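Local structure of stress-induced-phosphoprotein 1 (Caenorhabditis elegans, 4GCN) at residues 44-49 against 82-87; 67-72 against 103-108; 60-65 against 90-95; 16-21 against 25-30; 107-112 against 116-121. The protein binds the chaperones Hsp70 and Hsp90, inhibits the Hsp90 ATPase and promotes thermotolerance and longevity, with its N-terminal TPR domain described here. One frame throughout, in Å; residues are numbered along the deposited sequence. Where two conformers were deposited one is given.

Interaction 1 of 5, residues 44-49 against 82-87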
# COMPACT_ATOMS: atom_id res chain seq x y z
N PHE A 44 4.32 0.17 -6.64
CA PHE A 44 3.45 1.24 -7.22
C PHE A 44 2.09 1.25 -6.55
O PHE A 44 1.46 2.33 -6.40
CB PHE A 44 3.29 1.10 -8.73
CG PHE A 44 4.57 0.95 -9.50
CD1 PHE A 44 5.79 1.47 -9.03
CD2 PHE A 44 4.57 0.26 -10.71
CE1 PHE A 44 6.96 1.29 -9.75
CE2 PHE A 44 5.72 0.09 -11.43
CZ PHE A 44 6.93 0.58 -10.94
N TYR A 45 1.60 0.06 -6.22
CA TYR A 45 0.30 -0.13 -5.55
C TYR A 45 0.33 0.35 -4.12
O TYR A 45 -0.57 1.13 -3.69
CB TYR A 45 -0.18 -1.56 -5.68
CG TYR A 45 -0.30 -2.02 -7.09
CD1 TYR A 45 -1.46 -1.79 -7.83
CD2 TYR A 45 0.71 -2.71 -7.70
CE1 TYR A 45 -1.59 -2.25 -9.13
CE2 TYR A 45 0.57 -3.17 -8.99
CZ TYR A 45 -0.59 -2.92 -9.71
OH TYR A 45 -0.72 -3.36 -10.98
N ASN A 46 1.45 0.10 -3.44
CA ASN A 46 1.63 0.60 -2.12
C ASN A 46 1.77 2.12 -2.16
O ASN A 46 1.24 2.78 -1.27
CB ASN A 46 2.83 0.00 -1.37
CG ASN A 46 2.61 -1.44 -0.86
OD1 ASN A 46 1.48 -1.84 -0.62
ND2 ASN A 46 3.72 -2.20 -0.67
N ASN A 47 2.51 2.68 -3.14
CA ASN A 47 2.69 4.14 -3.15
C ASN A 47 1.37 4.83 -3.46
O ASN A 47 1.03 5.80 -2.85
CB ASN A 47 3.75 4.55 -4.17
CG ASN A 47 5.18 4.25 -3.74
OD1 ASN A 47 6.10 4.71 -4.37
ND2 ASN A 47 5.36 3.50 -2.68
N LYS A 48 0.53 4.27 -4.33
CA LYS A 48 -0.77 4.84 -4.58
C LYS A 48 -1.69 4.79 -3.34
O LYS A 48 -2.38 5.76 -3.05
CB LYS A 48 -1.51 4.11 -5.67
CG LYS A 48 -1.17 4.63 -7.04
CD LYS A 48 -2.20 4.27 -8.06
CE LYS A 48 -3.57 4.90 -7.92
NZ LYS A 48 -3.89 6.14 -8.70
N ALA A 49 -1.61 3.71 -2.59
CA ALA A 49 -2.32 3.56 -1.31
C ALA A 49 -1.95 4.63 -0.31
O ALA A 49 -2.80 5.19 0.35
CB ALA A 49 -2.13 2.13 -0.75
N ILE A 82 4.28 -7.06 1.28
CA ILE A 82 2.89 -7.51 1.39
C ILE A 82 2.34 -7.26 2.83
O ILE A 82 1.22 -6.75 2.98
CB ILE A 82 2.75 -9.01 1.00
CG1 ILE A 82 3.19 -9.23 -0.45
CG2 ILE A 82 1.34 -9.47 1.31
CD1 ILE A 82 3.25 -10.75 -0.87
N ALA A 83 3.13 -7.52 3.88
CA ALA A 83 2.75 -7.18 5.26
C ALA A 83 2.44 -5.69 5.42
O ALA A 83 1.47 -5.33 6.10
CB ALA A 83 3.84 -7.58 6.24
N LYS A 84 3.30 -4.84 4.85
CA LYS A 84 3.08 -3.37 4.88
C LYS A 84 1.74 -3.00 4.25
O LYS A 84 1.06 -2.17 4.83
CB LYS A 84 4.16 -2.63 4.18
CG LYS A 84 3.99 -1.10 4.23
CD LYS A 84 5.27 -0.37 3.80
CE LYS A 84 5.58 -0.57 2.29
NZ LYS A 84 6.92 -0.01 1.91
N ALA A 85 1.36 -3.63 3.13
CA ALA A 85 0.09 -3.33 2.49
C ALA A 85 -1.02 -3.67 3.45
O ALA A 85 -2.01 -2.93 3.55
CB ALA A 85 -0.11 -4.10 1.17
N MET A 86 -0.88 -4.81 4.11
CA MET A 86 -1.89 -5.30 5.05
C MET A 86 -2.10 -4.36 6.25
O MET A 86 -3.23 -4.02 6.58
CB MET A 86 -1.54 -6.72 5.49
CG MET A 86 -1.76 -7.72 4.37
SD MET A 86 -1.03 -9.28 4.88
CE MET A 86 -1.58 -10.36 3.51
N SER A 87 -1.03 -3.86 6.86
CA SER A 87 -1.15 -2.95 7.97
C SER A 87 -1.73 -1.62 7.52
O SER A 87 -2.47 -0.98 8.26
CB SER A 87 0.21 -2.69 8.62
OG SER A 87 1.01 -3.86 8.57
O HOH W 1 6.61 -1.08 -1.18

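Interaction 2 of 5, residues 67-72 against 103-108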
# COMPACT_ATOMS: atom_id res chain seq x y z
N LYS A 67 -4.98 -4.78 -4.05
CA LYS A 67 -4.16 -4.93 -5.27
C LYS A 67 -2.67 -5.29 -4.94
O LYS A 67 -2.16 -6.25 -5.48
CB LYS A 67 -4.25 -3.70 -6.19
CG LYS A 67 -5.52 -3.57 -7.01
CD LYS A 67 -5.52 -2.20 -7.72
CE LYS A 67 -6.77 -1.87 -8.51
NZ LYS A 67 -7.38 -3.08 -9.14
N ALA A 68 -2.02 -4.59 -4.01
CA ALA A 68 -0.66 -4.88 -3.65
C ALA A 68 -0.49 -6.33 -3.20
O ALA A 68 0.45 -7.00 -3.57
CB ALA A 68 -0.18 -3.90 -2.55
N VAL A 69 -1.39 -6.78 -2.35
CA VAL A 69 -1.34 -8.12 -1.82
C VAL A 69 -1.47 -9.12 -2.96
O VAL A 69 -0.68 -10.09 -3.03
CB VAL A 69 -2.45 -8.39 -0.76
CG1 VAL A 69 -2.55 -9.86 -0.41
CG2 VAL A 69 -2.26 -7.55 0.46
N GLU A 70 -2.42 -8.91 -3.85
CA GLU A 70 -2.66 -9.85 -4.94
C GLU A 70 -1.43 -9.92 -5.88
O GLU A 70 -0.94 -11.02 -6.24
CB GLU A 70 -3.89 -9.38 -5.71
CG GLU A 70 -4.41 -10.36 -6.73
CD GLU A 70 -5.67 -9.84 -7.39
OE1 GLU A 70 -6.53 -9.22 -6.70
OE2 GLU A 70 -5.79 -10.02 -8.61
N VAL A 71 -0.95 -8.75 -6.26
CA VAL A 71 0.21 -8.60 -7.11
C VAL A 71 1.46 -9.16 -6.44
O VAL A 71 2.28 -9.81 -7.11
CB VAL A 71 0.41 -7.09 -7.49
CG1 VAL A 71 1.81 -6.85 -8.09
CG2 VAL A 71 -0.71 -6.69 -8.44
N GLY A 72 1.63 -8.85 -5.17
CA GLY A 72 2.78 -9.30 -4.39
C GLY A 72 2.83 -10.81 -4.34
O GLY A 72 3.91 -11.41 -4.48
N VAL A 103 -9.05 -4.94 12.40
CA VAL A 103 -8.42 -6.06 13.11
C VAL A 103 -8.24 -7.30 12.18
O VAL A 103 -7.21 -7.99 12.24
CB VAL A 103 -9.25 -6.37 14.37
CG1 VAL A 103 -8.92 -7.71 14.99
CG2 VAL A 103 -9.06 -5.19 15.38
N GLN A 104 -9.17 -7.55 11.29
CA GLN A 104 -8.97 -8.66 10.30
C GLN A 104 -7.65 -8.42 9.53
O GLN A 104 -6.87 -9.37 9.37
CB GLN A 104 -10.10 -8.79 9.27
CG GLN A 104 -11.30 -9.63 9.73
CD GLN A 104 -12.48 -9.51 8.77
OE1 GLN A 104 -12.29 -9.50 7.55
NE2 GLN A 104 -13.71 -9.45 9.33
N TRP A 105 -7.41 -7.17 9.12
CA TRP A 105 -6.28 -6.86 8.28
C TRP A 105 -4.97 -6.88 9.10
O TRP A 105 -3.95 -7.35 8.65
CB TRP A 105 -6.46 -5.50 7.57
CG TRP A 105 -7.20 -5.62 6.29
CD1 TRP A 105 -8.54 -5.45 6.05
CD2 TRP A 105 -6.62 -5.98 5.02
NE1 TRP A 105 -8.86 -5.72 4.73
CE2 TRP A 105 -7.73 -6.04 4.06
CE3 TRP A 105 -5.36 -6.32 4.61
CZ2 TRP A 105 -7.51 -6.32 2.71
CZ3 TRP A 105 -5.12 -6.53 3.25
CH2 TRP A 105 -6.17 -6.56 2.33
N PHE A 106 -5.02 -6.35 10.31
CA PHE A 106 -3.86 -6.32 11.19
C PHE A 106 -3.39 -7.74 11.52
O PHE A 106 -2.22 -8.01 11.59
CB PHE A 106 -4.24 -5.58 12.45
CG PHE A 106 -4.33 -4.06 12.29
CD1 PHE A 106 -3.48 -3.36 11.47
CD2 PHE A 106 -5.23 -3.33 13.04
CE1 PHE A 106 -3.52 -1.93 11.39
CE2 PHE A 106 -5.30 -1.91 12.94
CZ PHE A 106 -4.43 -1.23 12.12
N HIS A 107 -4.31 -8.64 11.82
CA HIS A 107 -3.97 -10.02 12.01
C HIS A 107 -3.35 -10.70 10.80
O HIS A 107 -2.35 -11.41 10.98
CB HIS A 107 -5.16 -10.81 12.50
CG HIS A 107 -5.34 -10.72 13.98
ND1 HIS A 107 -4.38 -11.15 14.86
CD2 HIS A 107 -6.39 -10.26 14.74
CE1 HIS A 107 -4.85 -11.01 16.14
NE2 HIS A 107 -6.06 -10.44 16.07
N ARG A 108 -3.91 -10.48 9.59
CA ARG A 108 -3.21 -10.81 8.33
C ARG A 108 -1.79 -10.28 8.23
O ARG A 108 -0.83 -11.05 8.00
CB ARG A 108 -4.05 -10.44 7.14
CG ARG A 108 -5.23 -11.41 7.01
CD ARG A 108 -6.24 -11.01 5.99
NE ARG A 108 -5.70 -11.29 4.64
CZ ARG A 108 -6.02 -10.60 3.54
NH1 ARG A 108 -6.92 -9.64 3.59
NH2 ARG A 108 -5.47 -10.90 2.35

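Interaction 3 of 5, residues 60-65 against 90-95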
# COMPACT_ATOMS: atom_id res chain seq x y z
N GLU A 60 -10.45 3.92 -1.11
CA GLU A 60 -9.51 3.72 -2.24
C GLU A 60 -8.13 3.18 -1.79
O GLU A 60 -7.57 2.33 -2.44
CB GLU A 60 -9.37 5.00 -3.02
CG GLU A 60 -10.67 5.47 -3.65
CD GLU A 60 -11.51 6.39 -2.76
OE1 GLU A 60 -11.51 6.38 -1.47
OE2 GLU A 60 -12.24 7.17 -3.39
N CYS A 61 -7.63 3.67 -0.65
CA CYS A 61 -6.41 3.15 -0.04
C CYS A 61 -6.51 1.64 0.14
O CYS A 61 -5.63 0.90 -0.31
CB CYS A 61 -6.16 3.83 1.26
SG CYS A 61 -4.75 3.23 2.18
N VAL A 62 -7.58 1.19 0.78
CA VAL A 62 -7.82 -0.23 0.99
C VAL A 62 -7.80 -0.98 -0.32
O VAL A 62 -7.20 -2.04 -0.39
CB VAL A 62 -9.16 -0.54 1.74
CG1 VAL A 62 -9.53 -2.06 1.69
CG2 VAL A 62 -9.12 -0.03 3.15
N GLN A 63 -8.45 -0.43 -1.34
CA GLN A 63 -8.53 -1.08 -2.66
C GLN A 63 -7.15 -1.28 -3.25
O GLN A 63 -6.83 -2.35 -3.73
CB GLN A 63 -9.45 -0.28 -3.63
CG GLN A 63 -10.91 -0.38 -3.20
CD GLN A 63 -11.79 0.78 -3.65
OE1 GLN A 63 -11.58 1.34 -4.72
NE2 GLN A 63 -12.83 1.12 -2.84
N PHE A 64 -6.29 -0.32 -3.08
CA PHE A 64 -4.94 -0.49 -3.58
C PHE A 64 -4.05 -1.39 -2.73
O PHE A 64 -3.11 -2.00 -3.24
CB PHE A 64 -4.32 0.87 -3.94
CG PHE A 64 -4.72 1.30 -5.32
CD1 PHE A 64 -6.01 1.75 -5.58
CD2 PHE A 64 -3.87 1.09 -6.40
CE1 PHE A 64 -6.42 2.06 -6.89
CE2 PHE A 64 -4.28 1.41 -7.70
CZ PHE A 64 -5.55 1.88 -7.94
N CYS A 65 -4.35 -1.48 -1.42
CA CYS A 65 -3.69 -2.45 -0.57
C CYS A 65 -4.05 -3.85 -1.01
O CYS A 65 -3.22 -4.74 -1.02
CB CYS A 65 -4.13 -2.24 0.89
SG CYS A 65 -3.50 -0.72 1.61
N GLY A 90 -5.29 -1.95 7.37
CA GLY A 90 -5.84 -1.95 8.68
C GLY A 90 -6.04 -0.54 9.22
O GLY A 90 -7.08 -0.20 9.76
N ASN A 91 -4.99 0.27 9.06
CA ASN A 91 -5.10 1.65 9.41
C ASN A 91 -6.20 2.45 8.67
O ASN A 91 -6.92 3.28 9.27
CB ASN A 91 -3.73 2.28 9.24
CG ASN A 91 -2.79 1.91 10.36
OD1 ASN A 91 -1.84 1.16 10.15
ND2 ASN A 91 -3.00 2.47 11.53
N ALA A 92 -6.34 2.22 7.36
CA ALA A 92 -7.39 2.83 6.57
C ALA A 92 -8.78 2.44 7.07
O ALA A 92 -9.68 3.26 7.05
CB ALA A 92 -7.24 2.53 5.05
N PHE A 93 -8.96 1.18 7.49
CA PHE A 93 -10.17 0.72 8.14
C PHE A 93 -10.43 1.35 9.49
O PHE A 93 -11.54 1.81 9.76
CB PHE A 93 -10.27 -0.77 8.19
CG PHE A 93 -10.91 -1.37 6.97
CD1 PHE A 93 -12.24 -1.04 6.63
CD2 PHE A 93 -10.23 -2.26 6.18
CE1 PHE A 93 -12.87 -1.67 5.59
CE2 PHE A 93 -10.85 -2.86 5.07
CZ PHE A 93 -12.15 -2.56 4.78
N GLN A 94 -9.41 1.50 10.30
CA GLN A 94 -9.59 2.29 11.52
C GLN A 94 -10.10 3.71 11.26
O GLN A 94 -10.92 4.24 12.00
CB GLN A 94 -8.30 2.44 12.31
CG GLN A 94 -7.83 1.26 13.08
CD GLN A 94 -6.59 1.61 13.87
OE1 GLN A 94 -5.53 1.64 13.29
NE2 GLN A 94 -6.74 1.89 15.20
N LYS A 95 -9.58 4.33 10.22
CA LYS A 95 -9.97 5.67 9.90
C LYS A 95 -11.42 5.76 9.39
O LYS A 95 -12.00 6.81 9.38
CB LYS A 95 -9.05 6.26 8.88
CG LYS A 95 -7.63 6.40 9.32
CD LYS A 95 -7.50 7.65 10.19
CE LYS A 95 -6.08 7.84 10.65
NZ LYS A 95 -5.88 9.27 11.08

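Interaction 4 of 5, residues 16-21 against 25-30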
# COMPACT_ATOMS: atom_id res chain seq x y z
N ASN A 16 6.92 10.15 -6.63
CA ASN A 16 7.42 10.41 -5.29
C ASN A 16 7.74 11.88 -5.16
O ASN A 16 7.49 12.46 -4.15
CB ASN A 16 8.70 9.62 -4.97
CG ASN A 16 8.51 8.10 -4.83
OD1 ASN A 16 9.54 7.37 -4.75
ND2 ASN A 16 7.30 7.58 -4.86
N ALA A 17 8.29 12.50 -6.19
CA ALA A 17 8.64 13.93 -6.08
C ALA A 17 7.38 14.82 -5.94
O ALA A 17 7.39 15.79 -5.20
CB ALA A 17 9.54 14.40 -7.26
N ALA A 18 6.30 14.49 -6.66
CA ALA A 18 5.01 15.16 -6.48
C ALA A 18 4.46 14.86 -5.07
O ALA A 18 3.93 15.73 -4.40
CB ALA A 18 4.03 14.71 -7.55
N TYR A 19 4.54 13.60 -4.67
CA TYR A 19 3.99 13.18 -3.39
C TYR A 19 4.64 13.91 -2.27
O TYR A 19 3.94 14.35 -1.36
CB TYR A 19 4.18 11.69 -3.19
CG TYR A 19 3.72 11.15 -1.84
CD1 TYR A 19 2.42 11.32 -1.40
CD2 TYR A 19 4.59 10.42 -1.03
CE1 TYR A 19 1.98 10.79 -0.17
CE2 TYR A 19 4.14 9.87 0.18
CZ TYR A 19 2.85 10.08 0.60
OH TYR A 19 2.45 9.59 1.79
N LYS A 20 5.94 14.13 -2.38
CA LYS A 20 6.72 14.86 -1.39
C LYS A 20 6.32 16.33 -1.27
O LYS A 20 6.54 16.96 -0.24
CB LYS A 20 8.20 14.79 -1.74
CG LYS A 20 8.81 13.42 -1.53
CD LYS A 20 10.27 13.51 -1.98
CE LYS A 20 11.00 12.19 -1.85
NZ LYS A 20 12.38 12.47 -2.37
N GLN A 21 5.74 16.89 -2.32
CA GLN A 21 5.27 18.31 -2.26
C GLN A 21 3.78 18.40 -1.94
O GLN A 21 3.20 19.50 -1.97
CB GLN A 21 5.52 19.04 -3.57
CG GLN A 21 6.98 19.12 -3.91
CD GLN A 21 7.19 19.72 -5.26
OE1 GLN A 21 7.21 20.92 -5.41
NE2 GLN A 21 7.36 18.86 -6.26
N GLU A 25 -2.57 14.91 -6.86
CA GLU A 25 -3.07 14.65 -8.22
C GLU A 25 -1.96 14.19 -9.18
O GLU A 25 -2.09 13.19 -9.88
CB GLU A 25 -3.74 15.92 -8.79
CG GLU A 25 -5.10 16.25 -8.20
CD GLU A 25 -5.05 16.71 -6.74
OE1 GLU A 25 -4.04 17.35 -6.32
OE2 GLU A 25 -6.03 16.40 -6.01
N LYS A 26 -0.87 14.94 -9.19
CA LYS A 26 0.30 14.67 -10.03
C LYS A 26 0.96 13.34 -9.59
O LYS A 26 1.44 12.57 -10.45
CB LYS A 26 1.28 15.88 -9.92
CG LYS A 26 2.68 15.85 -10.54
CD LYS A 26 3.55 17.09 -10.11
CE LYS A 26 5.08 17.02 -10.35
NZ LYS A 26 6.13 17.34 -9.26
N ALA A 27 0.93 13.06 -8.29
CA ALA A 27 1.53 11.81 -7.76
C ALA A 27 0.80 10.64 -8.37
O ALA A 27 1.43 9.72 -8.85
CB ALA A 27 1.46 11.74 -6.26
N HIS A 28 -0.54 10.70 -8.34
CA HIS A 28 -1.36 9.66 -8.95
C HIS A 28 -1.10 9.48 -10.45
O HIS A 28 -1.06 8.34 -10.94
CB HIS A 28 -2.85 9.93 -8.72
CG HIS A 28 -3.34 9.56 -7.34
ND1 HIS A 28 -3.32 8.29 -6.86
CD2 HIS A 28 -3.94 10.34 -6.36
CE1 HIS A 28 -3.84 8.27 -5.63
NE2 HIS A 28 -4.21 9.53 -5.32
N VAL A 29 -0.99 10.60 -11.18
CA VAL A 29 -0.71 10.60 -12.65
C VAL A 29 0.51 9.72 -12.98
O VAL A 29 0.47 8.80 -13.83
CB VAL A 29 -0.50 12.03 -13.19
CG1 VAL A 29 0.25 12.03 -14.54
CG2 VAL A 29 -1.84 12.76 -13.34
N HIS A 30 1.58 9.99 -12.26
CA HIS A 30 2.82 9.29 -12.43
C HIS A 30 2.79 7.86 -11.97
O HIS A 30 3.32 6.93 -12.66
CB HIS A 30 3.91 10.08 -11.74
CG HIS A 30 4.31 11.37 -12.50
ND1 HIS A 30 4.79 11.36 -13.80
CD2 HIS A 30 4.31 12.69 -12.10
CE1 HIS A 30 5.05 12.64 -14.19
NE2 HIS A 30 4.75 13.46 -13.17

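Interaction 5 of 5, residues 107-112 against 116-121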
# COMPACT_ATOMS: atom_id res chain seq x y z
N HIS A 107 -4.31 -8.64 11.82
CA HIS A 107 -3.97 -10.02 12.01
C HIS A 107 -3.35 -10.70 10.80
O HIS A 107 -2.35 -11.41 10.98
CB HIS A 107 -5.16 -10.81 12.50
CG HIS A 107 -5.34 -10.72 13.98
ND1 HIS A 107 -4.38 -11.15 14.86
CD2 HIS A 107 -6.39 -10.26 14.74
CE1 HIS A 107 -4.85 -11.01 16.14
NE2 HIS A 107 -6.06 -10.44 16.07
N ARG A 108 -3.91 -10.48 9.59
CA ARG A 108 -3.21 -10.81 8.33
C ARG A 108 -1.79 -10.28 8.23
O ARG A 108 -0.83 -11.05 8.00
CB ARG A 108 -4.05 -10.44 7.14
CG ARG A 108 -5.23 -11.41 7.01
CD ARG A 108 -6.24 -11.01 5.99
NE ARG A 108 -5.70 -11.29 4.64
CZ ARG A 108 -6.02 -10.60 3.54
NH1 ARG A 108 -6.92 -9.64 3.59
NH2 ARG A 108 -5.47 -10.90 2.35
N SER A 109 -1.63 -9.00 8.57
CA SER A 109 -0.39 -8.42 8.44
C SER A 109 0.62 -9.04 9.39
O SER A 109 1.75 -9.29 9.00
CB SER A 109 -0.49 -6.93 8.74
OG SER A 109 0.80 -6.36 8.67
N LEU A 110 0.23 -9.29 10.63
CA LEU A 110 1.14 -9.84 11.60
C LEU A 110 1.55 -11.25 11.23
O LEU A 110 2.66 -11.70 11.50
CB LEU A 110 0.48 -9.90 12.99
CG LEU A 110 0.33 -8.54 13.65
CD1 LEU A 110 -0.42 -8.68 14.96
CD2 LEU A 110 1.77 -8.01 13.89
N SER A 111 0.63 -11.97 10.65
CA SER A 111 0.93 -13.35 10.24
C SER A 111 1.89 -13.32 9.03
O SER A 111 2.68 -14.22 8.83
CB SER A 111 -0.40 -14.11 9.86
OG SER A 111 -1.24 -14.42 10.97
N GLU A 112 1.78 -12.31 8.20
CA GLU A 112 2.70 -12.16 7.08
C GLU A 112 4.16 -11.80 7.57
O GLU A 112 5.17 -12.37 7.12
CB GLU A 112 2.17 -11.08 6.14
CG GLU A 112 2.66 -11.14 4.69
CD GLU A 112 2.09 -12.27 3.86
OE1 GLU A 112 2.66 -12.56 2.76
OE2 GLU A 112 1.08 -12.83 4.25
N PRO A 116 6.69 -6.01 15.81
CA PRO A 116 6.48 -6.03 17.27
C PRO A 116 5.52 -4.94 17.82
O PRO A 116 4.70 -5.22 18.69
CB PRO A 116 7.90 -5.84 17.85
CG PRO A 116 8.83 -5.84 16.69
CD PRO A 116 8.05 -5.58 15.45
N GLU A 117 5.58 -3.75 17.29
CA GLU A 117 4.70 -2.64 17.70
C GLU A 117 3.23 -2.96 17.36
O GLU A 117 2.32 -2.71 18.12
CB GLU A 117 5.12 -1.37 16.98
CG GLU A 117 6.35 -0.69 17.56
CD GLU A 117 6.53 0.71 17.01
OE1 GLU A 117 6.97 0.87 15.83
OE2 GLU A 117 6.22 1.67 17.77
N LEU A 118 3.02 -3.54 16.20
CA LEU A 118 1.64 -3.87 15.80
C LEU A 118 1.06 -4.93 16.69
O LEU A 118 -0.12 -4.92 16.95
CB LEU A 118 1.59 -4.32 14.31
CG LEU A 118 0.22 -4.51 13.64
CD1 LEU A 118 -0.70 -3.33 13.94
CD2 LEU A 118 0.38 -4.82 12.13
N VAL A 119 1.89 -5.89 17.14
CA VAL A 119 1.39 -6.93 18.05
C VAL A 119 0.76 -6.28 19.26
O VAL A 119 -0.28 -6.73 19.74
CB VAL A 119 2.52 -7.93 18.51
CG1 VAL A 119 2.00 -8.87 19.59
CG2 VAL A 119 3.06 -8.74 17.31
N LYS A 120 1.41 -5.24 19.77
CA LYS A 120 0.94 -4.57 20.96
C LYS A 120 -0.33 -3.76 20.67
O LYS A 120 -1.32 -3.84 21.44
CB LYS A 120 2.03 -3.67 21.53
CG LYS A 120 3.22 -4.43 22.15
CD LYS A 120 4.16 -3.49 22.92
CE LYS A 120 5.49 -4.15 23.30
NZ LYS A 120 6.28 -3.24 24.13
N LYS A 121 -0.29 -3.08 19.54
CA LYS A 121 -1.43 -2.29 19.07
C LYS A 121 -2.70 -3.14 18.91
O LYS A 121 -3.78 -2.74 19.31
CB LYS A 121 -1.09 -1.59 17.74
CG LYS A 121 -2.34 -1.07 16.99
CD LYS A 121 -2.02 0.03 15.98
CE LYS A 121 -3.25 0.34 15.16
NZ LYS A 121 -3.02 1.52 14.32

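Interaction 1 of 5, residues 44-49 against 82-87
In the stacked helix pairs of this TPR domain, Asn46 on helix 42-54 meets Lys84 and Ala85 on helix 79-95, in predicted repeats 2 and 3. Asn46 CA lies 6.3 Å from Ala85 CA, so the two backbones come close. The carboxamide of Asn46 fills the gap. Asn46 CB points toward the other helix, and CG anti to the carbonyl carbon (chi1 -76°) brings the amide against Ala85. OD1 rests 3.3 Å from Ala85 CB, a packing contact only. The Lys84 chain, bent at chi3, crosses the Asn46 side chain at a slant, and its CE lies 3.9 Å from Asn46 ND2. One water accepts a bond from Asn46 ND2 at 3.1 Å and a weak one from Lys84 NZ at 3.3 Å. Asn46 ND2 also makes a weak hydrogen bond to Leu81 O. Ala68 of helix 58-74 touches both Asn46 and Ala85. Such packing of one helix on the next but one, with the intervening helix 58-74 against both, is characteristic of tandem TPR repeats.

Interaction 2 of 5, residues 67-72 against 103-108
Val69 of helix 58-74 points its two methyl groups at two different partners on helix 103-108, Trp105 and Arg108. CG2 reaches the indole at its edge, near the ring plane, 4.1 Å from Trp105 CZ3. CG1 stands anti to the backbone N (chi1 169°) and approaches the guanidinium of Arg108 obliquely, 4.2 Å from NH2. The backbones stay well apart: Val69 CA and Arg108 CA, the nearest pair, are separated by 10.7 Å. The side chains therefore do the bridging, and the contact is small. Trp105 does not start out pointing at Val69, but the far end of its ring comes nearer. Arg108 bends at chi3 and folds back over Trp105. Its NH1 sits 3.3 Å above the indole plane, offset toward the rim, in a cation-pi arrangement. The aromatic ring thus meets the arginine on a face and the valine at an edge. The indole face probably helps to hold the guanidinium in place. The contact joins helix 58-74 to helix 99-112, in the predicted TPR repeats 2 and 3. Helix 79-95, which comes between them in the chain, packs alongside: its Met86 and Ala89 touch Trp105, while Phe93 from the same helix brings its ring against the indole.

Interaction 3 of 5, residues 60-65 against 90-95
Cys61 and Val62 of helix 58-74 pack against Ala92 and Phe93 of helix 79-95. The contact joins these two helices, from predicted TPR repeat 2 to repeat 3. The two short segments run nearly antiparallel, at 159°, with their axes 9.0 Å apart at closest approach. Cys61 comes first. Its SG stands anti to the backbone N (chi1 176°) and rests 3.9 Å from Ala92 CB. Tyr52 and Phe53 of helix 42-54 also touch this cysteine, so it lies where three helices meet. Val62 follows and forms the larger part of the contact. Its CA is 6.4 Å from Ala92 CA, a close approach that the small alanine permits. Val62 and Phe93 cross at about a right angle. Phe93 does not leave its helix toward Val62, but its ring swings nearer, and Leu101 of helix 99-112 is another of its neighbours. Ala92 CB fits beside Val62 CG2 at 3.7 Å, while Val62 CG1 lies 3.7 Å from Phe93 CE2. Val62 CG2 also makes a CH-pi contact over one face of the Phe93 ring, 4.1 Å from the ring centroid and 23° off its normal.

Interaction 4 of 5, residues 16-21 against 25-30
Ala18 and Ala27 form the tight centre of a helical hairpin, their CA atoms only 5.0 Å apart. The helix axes approach to 7.6 Å and run almost antiparallel, at 165°. Two alanines make this closeness possible: Ala18 CB lies 4.1 Å from Ala27 CB, and Ala27 CB is equally close to Tyr19 CB. On the flank facing helix 42-54, the ring of Tyr19 leads away from helix 25-30 and reaches Ala50 and Val51. The opposite flank is more open to solvent. Here Lys26 lays its methylene chain along Ala18, with CG anti to the backbone N (chi1 172°). Ala18 CB to Lys26 CG is tight at 3.5 Å. Beyond it the chain bends at chi4, which sets Lys26 NZ 3.6 Å from Gln21 NE2, a looser approach between two donors. Gln21 NE2 instead gives a hydrogen bond to Ala17 O at 3.2 Å, from above the carbonyl plane. Replacing Lys26 with a serine would probably uncover the methyl of Ala18 and leave a gap along the solvent-facing side. Small residues at the crossing of the paired antiparallel helices are characteristic of a TPR repeat, here the predicted first one.

Interaction 5 of 5, residues 107-112 against 116-121
Helix 107-112 and helix 116-121 are joined by a short turn and run back past each other at 147°. Their axes come no closer than 10.1 Å, and the nearest CA atoms, those of Leu110 and Val119, are 7.1 Å apart. Bulky aliphatic side chains fill this spacing. Leu110 is the main one. Its CG lies anti to the carbonyl carbon (chi1 -73°), and the side chain points across to helix 116-121. There its CD2 sits between two neighbours, 3.7 Å from Leu118 CB and 3.7 Å from Val119 CG2. Its other methyl, CD1, lies 4.0 Å from Val119 CA. Leu118 takes a different torsion, with CG anti to the backbone N (chi1 -171°), and its CD2 reaches Ser109 OG at 3.8 Å. That contact is packing. The hydroxyl of Ser109 finds its polar partners on helix 79-95, in Ser87 OG and Ala83 O. An alanine in place of Leu110 is likely to open a gap between the helices and leave Leu118 and Val119 without their main partner across the contact. Helix 116-126 thus packs on helix 99-112 at the C-terminal end of the domain. Leu118 extends to Ser87 of helix 79-95 and to Phe106, while Val122, one turn beyond Leu118, also touches Leu110.

In the fold
From the N terminus, interaction 4 comes first and closes the short hairpin between helices 3-20 and 24-37. It is tied to interaction 1 by probable hydrogen bonds, Lys48 to His28 and Asn47 to Asn16. Interactions 1, 2 and 3 then span the middle of the chain. Interaction 1 crosses both of the others, because their segments alternate along the sequence, and interactions 2 and 3 cross each other too. Together they tie helices 42-54, 58-74, 79-95 and 99-112 into one stack. Interaction 5 begins where interaction 2 ends, sharing His107 and Arg108, and closes the last hairpin. Its centre lies about 29 Å from that of interaction 4, on the opposite side of the chain's centre.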